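Local coordinates for protein N-acetylneuraminate lyase (Fusobacterium nucleatum subsp. nucleatum ATCC 25586, PDB 5ZKA) that is a lyase of the dihydrodipicolinate synthetase family, built on a TIM-barrel fold, at residues G20-L25 with N89-V94; E42-N47 with I81-D86. All coordinates share one frame; numbering follows the deposited sequence.

Interaction 1: residues G20-L25 with N89-V94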
loop_
_atom_site.group_PDB
_atom_site.type_symbol
_atom_site.label_atom_id
_atom_site.label_comp_id
_atom_site.label_asym_id
_atom_site.label_seq_id
_atom_site.Cartn_x
_atom_site.Cartn_y
_atom_site.Cartn_z
ATOM N N GLY A 20 -6.002 17.270 -8.975
ATOM C CA GLY A 20 -7.383 16.824 -8.954
ATOM C C GLY A 20 -7.558 15.460 -9.589
ATOM O O GLY A 20 -6.594 14.723 -9.835
ATOM N N ILE A 21 -8.818 15.132 -9.874
ATOM C CA ILE A 21 -9.221 13.806 -10.333
ATOM C C ILE A 21 -9.304 13.806 -11.858
ATOM O O ILE A 21 -10.063 14.588 -12.438
ATOM C CB ILE A 21 -10.570 13.407 -9.718
ATOM C CG1 ILE A 21 -10.521 13.503 -8.189
ATOM C CG2 ILE A 21 -10.988 12.032 -10.187
ATOM C CD1 ILE A 21 -9.579 12.522 -7.546
ATOM N N TYR A 22 -8.531 12.929 -12.500
ATOM C CA TYR A 22 -8.508 12.775 -13.956
ATOM C C TYR A 22 -9.108 11.430 -14.349
ATOM O O TYR A 22 -8.668 10.388 -13.854
ATOM C CB TYR A 22 -7.074 12.815 -14.504
ATOM C CG TYR A 22 -6.378 14.153 -14.468
ATOM C CD1 TYR A 22 -6.058 14.756 -13.261
ATOM C CD2 TYR A 22 -5.984 14.783 -15.647
ATOM C CE1 TYR A 22 -5.413 15.973 -13.218
ATOM C CE2 TYR A 22 -5.325 16.001 -15.618
ATOM C CZ TYR A 22 -5.035 16.583 -14.397
ATOM O OH TYR A 22 -4.388 17.786 -14.340
ATOM N N SER A 23 -10.065 11.435 -15.275
ATOM C CA SER A 23 -10.482 10.177 -15.882
ATOM C C SER A 23 -9.478 9.771 -16.952
ATOM O O SER A 23 -9.121 10.581 -17.812
ATOM C CB SER A 23 -11.865 10.305 -16.521
ATOM O OG SER A 23 -12.888 10.287 -15.536
ATOM N N ALA A 24 -9.038 8.518 -16.911
ATOM C CA ALA A 24 -8.320 7.939 -18.040
ATOM C C ALA A 24 -9.367 7.634 -19.088
ATOM O O ALA A 24 -10.144 6.681 -18.959
ATOM C CB ALA A 24 -7.545 6.691 -17.626
ATOM N N LEU A 25 -9.418 8.492 -20.100
ATOM C CA LEU A 25 -10.537 8.530 -21.022
ATOM C C LEU A 25 -10.668 7.224 -21.796
ATOM O O LEU A 25 -9.727 6.776 -22.454
ATOM C CB LEU A 25 -10.351 9.707 -21.977
ATOM C CG LEU A 25 -11.493 9.965 -22.953
ATOM C CD1 LEU A 25 -12.726 10.409 -22.174
ATOM C CD2 LEU A 25 -11.078 11.019 -23.973
ATOM N N ASN A 89 -8.456 20.145 -17.331
ATOM C CA ASN A 89 -7.067 19.857 -17.672
ATOM C C ASN A 89 -7.000 18.690 -18.647
ATOM O O ASN A 89 -7.816 17.766 -18.600
ATOM C CB ASN A 89 -6.250 19.502 -16.431
ATOM C CG ASN A 89 -5.996 20.691 -15.528
ATOM O OD1 ASN A 89 -5.418 21.692 -15.943
ATOM N ND2 ASN A 89 -6.433 20.580 -14.273
ATOM N N LEU A 90 -5.992 18.715 -19.517
ATOM C CA LEU A 90 -5.756 17.616 -20.441
ATOM C C LEU A 90 -4.299 17.194 -20.370
ATOM O O LEU A 90 -3.407 18.042 -20.448
ATOM C CB LEU A 90 -6.088 18.019 -21.875
ATOM C CG LEU A 90 -7.537 18.361 -22.200
ATOM C CD1 LEU A 90 -7.606 18.828 -23.629
ATOM C CD2 LEU A 90 -8.406 17.149 -22.007
ATOM N N ILE A 91 -4.068 15.887 -20.253
ATOM C CA ILE A 91 -2.745 15.284 -20.374
ATOM C C ILE A 91 -2.788 14.308 -21.541
ATOM O O ILE A 91 -3.733 13.517 -21.655
ATOM C CB ILE A 91 -2.317 14.555 -19.084
ATOM C CG1 ILE A 91 -2.258 15.511 -17.888
ATOM C CG2 ILE A 91 -0.939 13.842 -19.282
ATOM C CD1 ILE A 91 -2.199 14.762 -16.528
ATOM N N ALA A 92 -1.772 14.354 -22.403
ATOM C CA ALA A 92 -1.697 13.460 -23.549
ATOM C C ALA A 92 -0.593 12.443 -23.306
ATOM O O ALA A 92 0.582 12.813 -23.211
ATOM C CB ALA A 92 -1.433 14.248 -24.839
ATOM N N GLN A 93 -0.969 11.168 -23.204
ATOM C CA GLN A 93 0.003 10.085 -23.076
ATOM C C GLN A 93 0.517 9.717 -24.466
ATOM O O GLN A 93 -0.261 9.274 -25.316
ATOM C CB GLN A 93 -0.647 8.882 -22.392
ATOM C CG GLN A 93 0.340 7.902 -21.740
ATOM C CD GLN A 93 1.076 7.061 -22.752
ATOM O OE1 GLN A 93 2.274 6.830 -22.633
ATOM N NE2 GLN A 93 0.360 6.600 -23.763
ATOM N N VAL A 94 1.819 9.907 -24.705
ATOM C CA VAL A 94 2.407 9.694 -26.024
ATOM C C VAL A 94 3.506 8.633 -26.017
ATOM O O VAL A 94 4.141 8.403 -27.048
ATOM C CB VAL A 94 2.944 11.011 -26.618
ATOM C CG1 VAL A 94 1.811 12.033 -26.772
ATOM C CG2 VAL A 94 4.071 11.566 -25.760
#
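Tyr22 and Asn89 share the same first torsion: at chi1 -71° each CG stands anti to its own carbonyl carbon, and the phenol and the carboxamide swing toward one another from their strands. On Ile91 the CG1 branch holds the corresponding position, and its nearly extended second torsion (165°) carries CD1 out toward the tyrosine ring. Strands 20-24 and 89-93 illustrate how next-but-one strands of a TIM barrel touch: strand 55-58 lies between them in the sheet, the closest CA atoms, those of Tyr22 and Asn89, are 8.1 Å apart, and no hydrogen bond joins the two segments. Contact is therefore left to side chains that bridge over the intervening strand.

The ring does most of this. Ile91 CD1 approaches Tyr22 CE2 to 3.5 Å, the two side chains crossing at about a right angle. Farther out, Asn89 CB presses on the phenol oxygen, with 3.3 Å between Asn89 CB and Tyr22 OH. The Asn89 amide runs almost parallel to the ring, the planes differing by 15°, yet its ND2 sits 3.5 Å from Tyr22 OH at an angle too poor for a hydrogen bond. Instead, each polar end has a partner just ahead of strand 20-24: Tyr22 OH bonds to Met18 O and Asn89 ND2 to Phe17 O. Gly20 O lies in the plane of the ring at its edge, 3.5 Å from Tyr22 CD1, and Phe200 meets the same ring at a steep inclination.

Chemically, then, the segments hold each other by van der Waals contact alone, while two neighbouring carbonyls anchor the phenol and the amide. The Tyr22–Ile91 half is apolar, while the Asn89 half sets a CB and an amide against the phenol oxygen, both polar ends tied to the chain entering the barrel.

Interaction 2: residues E42-N47 with I81-D86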
loop_
_atom_site.group_PDB
_atom_site.type_symbol
_atom_site.label_atom_id
_atom_site.label_comp_id
_atom_site.label_asym_id
_atom_site.label_seq_id
_atom_site.Cartn_x
_atom_site.Cartn_y
_atom_site.Cartn_z
ATOM N N GLU A 42 -19.432 11.762 -26.694
ATOM C CA GLU A 42 -20.391 11.508 -25.619
ATOM C C GLU A 42 -19.689 11.106 -24.329
ATOM O O GLU A 42 -20.119 11.489 -23.234
ATOM C CB GLU A 42 -21.384 10.423 -26.036
ATOM C CG GLU A 42 -22.343 10.863 -27.152
ATOM C CD GLU A 42 -23.392 9.817 -27.458
ATOM O OE1 GLU A 42 -23.446 8.800 -26.731
ATOM O OE2 GLU A 42 -24.150 10.001 -28.439
ATOM N N ILE A 43 -18.621 10.315 -24.434
ATOM C CA ILE A 43 -17.892 9.917 -23.233
ATOM C C ILE A 43 -17.193 11.118 -22.616
ATOM O O ILE A 43 -17.175 11.290 -21.391
ATOM C CB ILE A 43 -16.894 8.794 -23.562
ATOM C CG1 ILE A 43 -17.624 7.525 -23.999
ATOM C CG2 ILE A 43 -15.997 8.508 -22.356
ATOM C CD1 ILE A 43 -16.660 6.391 -24.410
ATOM N N ILE A 44 -16.589 11.959 -23.454
ATOM C CA ILE A 44 -15.960 13.185 -22.973
ATOM C C ILE A 44 -16.982 14.071 -22.271
ATOM O O ILE A 44 -16.736 14.573 -21.166
ATOM C CB ILE A 44 -15.286 13.928 -24.144
ATOM C CG1 ILE A 44 -14.081 13.133 -24.653
ATOM C CG2 ILE A 44 -14.864 15.321 -23.715
ATOM C CD1 ILE A 44 -13.621 13.540 -26.052
ATOM N N ARG A 45 -18.135 14.301 -22.914
ATOM C CA ARG A 45 -19.164 15.139 -22.301
ATOM C C ARG A 45 -19.631 14.565 -20.965
ATOM O O ARG A 45 -19.821 15.306 -19.996
ATOM C CB ARG A 45 -20.349 15.314 -23.255
ATOM C CG ARG A 45 -20.052 16.195 -24.462
ATOM C CD ARG A 45 -20.550 17.643 -24.289
ATOM N NE ARG A 45 -19.961 18.315 -23.126
ATOM C CZ ARG A 45 -18.761 18.892 -23.112
ATOM N NH1 ARG A 45 -17.997 18.879 -24.197
ATOM N NH2 ARG A 45 -18.313 19.474 -22.004
ATOM N N TYR A 46 -19.804 13.242 -20.886
ATOM C CA TYR A 46 -20.211 12.630 -19.622
ATOM C C TYR A 46 -19.183 12.887 -18.524
ATOM O O TYR A 46 -19.541 13.251 -17.399
ATOM C CB TYR A 46 -20.424 11.129 -19.819
ATOM C CG TYR A 46 -21.067 10.429 -18.644
ATOM C CD1 TYR A 46 -22.436 10.520 -18.422
ATOM C CD2 TYR A 46 -20.312 9.649 -17.778
ATOM C CE1 TYR A 46 -23.028 9.869 -17.346
ATOM C CE2 TYR A 46 -20.891 9.003 -16.712
ATOM C CZ TYR A 46 -22.251 9.116 -16.498
ATOM O OH TYR A 46 -22.821 8.459 -15.430
ATOM N N ASN A 47 -17.893 12.718 -18.834
ATOM C CA ASN A 47 -16.856 12.943 -17.827
ATOM C C ASN A 47 -16.843 14.388 -17.340
ATOM O O ASN A 47 -16.749 14.651 -16.133
ATOM C CB ASN A 47 -15.489 12.562 -18.394
ATOM C CG ASN A 47 -15.189 11.103 -18.207
ATOM O OD1 ASN A 47 -14.873 10.670 -17.100
ATOM N ND2 ASN A 47 -15.305 10.328 -19.278
ATOM N N ILE A 81 -9.475 17.140 -27.598
ATOM C CA ILE A 81 -9.269 18.556 -27.303
ATOM C C ILE A 81 -10.301 19.429 -28.022
ATOM O O ILE A 81 -10.641 20.520 -27.544
ATOM C CB ILE A 81 -7.822 18.969 -27.630
ATOM C CG1 ILE A 81 -7.506 20.332 -27.006
ATOM C CG2 ILE A 81 -7.562 18.976 -29.132
ATOM C CD1 ILE A 81 -6.031 20.646 -26.962
ATOM N N ASP A 82 -10.817 18.982 -29.166
ATOM C CA ASP A 82 -11.879 19.743 -29.814
ATOM C C ASP A 82 -13.145 19.729 -28.972
ATOM O O ASP A 82 -13.831 20.749 -28.854
ATOM C CB ASP A 82 -12.158 19.183 -31.204
ATOM C CG ASP A 82 -13.271 19.924 -31.913
ATOM O OD1 ASP A 82 -13.042 21.084 -32.318
ATOM O OD2 ASP A 82 -14.373 19.346 -32.060
ATOM N N GLU A 83 -13.463 18.581 -28.364
ATOM C CA GLU A 83 -14.676 18.483 -27.562
ATOM C C GLU A 83 -14.497 19.106 -26.181
ATOM O O GLU A 83 -15.401 19.791 -25.685
ATOM C CB GLU A 83 -15.093 17.020 -27.429
ATOM C CG GLU A 83 -16.431 16.836 -26.743
ATOM C CD GLU A 83 -17.582 17.440 -27.525
ATOM O OE1 GLU A 83 -17.551 17.402 -28.774
ATOM O OE2 GLU A 83 -18.530 17.941 -26.888
ATOM N N ALA A 84 -13.345 18.872 -25.546
ATOM C CA ALA A 84 -13.138 19.343 -24.180
ATOM C C ALA A 84 -12.806 20.828 -24.123
ATOM O O ALA A 84 -13.145 21.489 -23.132
ATOM C CB ALA A 84 -12.024 18.537 -23.505
ATOM N N LYS A 85 -12.148 21.357 -25.156
ATOM C CA LYS A 85 -11.710 22.762 -25.217
ATOM C C LYS A 85 -10.842 23.043 -23.991
ATOM O O LYS A 85 -9.940 22.241 -23.692
ATOM C CB LYS A 85 -12.940 23.639 -25.385
ATOM C CG LYS A 85 -13.647 23.365 -26.703
ATOM C CD LYS A 85 -14.805 24.293 -26.957
ATOM C CE LYS A 85 -15.199 24.248 -28.425
ATOM N NZ LYS A 85 -15.447 22.851 -28.884
ATOM N N ASP A 86 -11.062 24.138 -23.261
ATOM C CA ASP A 86 -10.287 24.458 -22.067
ATOM C C ASP A 86 -11.105 24.308 -20.784
ATOM O O ASP A 86 -10.818 24.966 -19.783
ATOM C CB ASP A 86 -9.717 25.874 -22.170
#
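The guanidinium of Arg45 meets Glu83 entirely at its edge: NH1 points two ways, to the carboxylate OE2 and to the backbone O of the same residue, and both oxygens lie close to the guanidinium plane. The carboxylate is turned 55° from that plane, so this is not a flat two-pronged pairing but a single nitrogen gripped by two oxygens. In the TIM barrel, helices 37-49 and 70-84 belong to the outer helical layer, and the contact ties them together near the C-terminal end of the second.

The salt bridge from Arg45 NH1 to Glu83 OE2 spans 2.9 Å with a nearly straight N-H (162°), reaching the oxygen on its anti side. The bond to Glu83 O is longer, 3.1 Å from Arg45 NH1, and more bent, with the donor above the carbonyl plane. Glu83 bends at chi2 (64°), which folds the carboxylate back so that OE2 lies beside Arg45 CG and CD and at the edge of the guanidinium. Its other oxygen, OE1, is engaged by Arg41, one turn before Arg45, and Arg45 NE turns to Asp49; the alternating charges probably steady both groups.

Beneath these polar bonds the helices pack through aliphatic groups. Ile44 CG2 rests 3.7 Å from Glu83 CG, using the aliphatic part of the acid, and approaches Ala84 CB at 4.3 Å where the backbones come nearest. Deeper in helix 37-49, Ile43 O accepts from both Asn47 N and Asn47 ND2, which reach it from opposite faces of the carbonyl plane, the ND2 bond being 3.0 Å long.

Both contacts serve one TIM barrel at different depths. Interaction 1 lies in the buried centre and joins strands 20-24 and 89-93; interaction 2, about 12 Å away between centres, is partly buried and joins helices 37-49 and 70-84 of the outer layer. Their chemistry follows: packing without a hydrogen bond inside, a salt bridge above an aliphatic patch outside. The layers are stitched directly. Ser23 OG lies 2.6 Å from Asn47 OD1, a probable hydrogen bond, Leu25 CD2 packs 3.7 Å from Ile44 CG1, and Leu90 meets Ile81. Each helix thus rests on a strand adjacent to it in sequence.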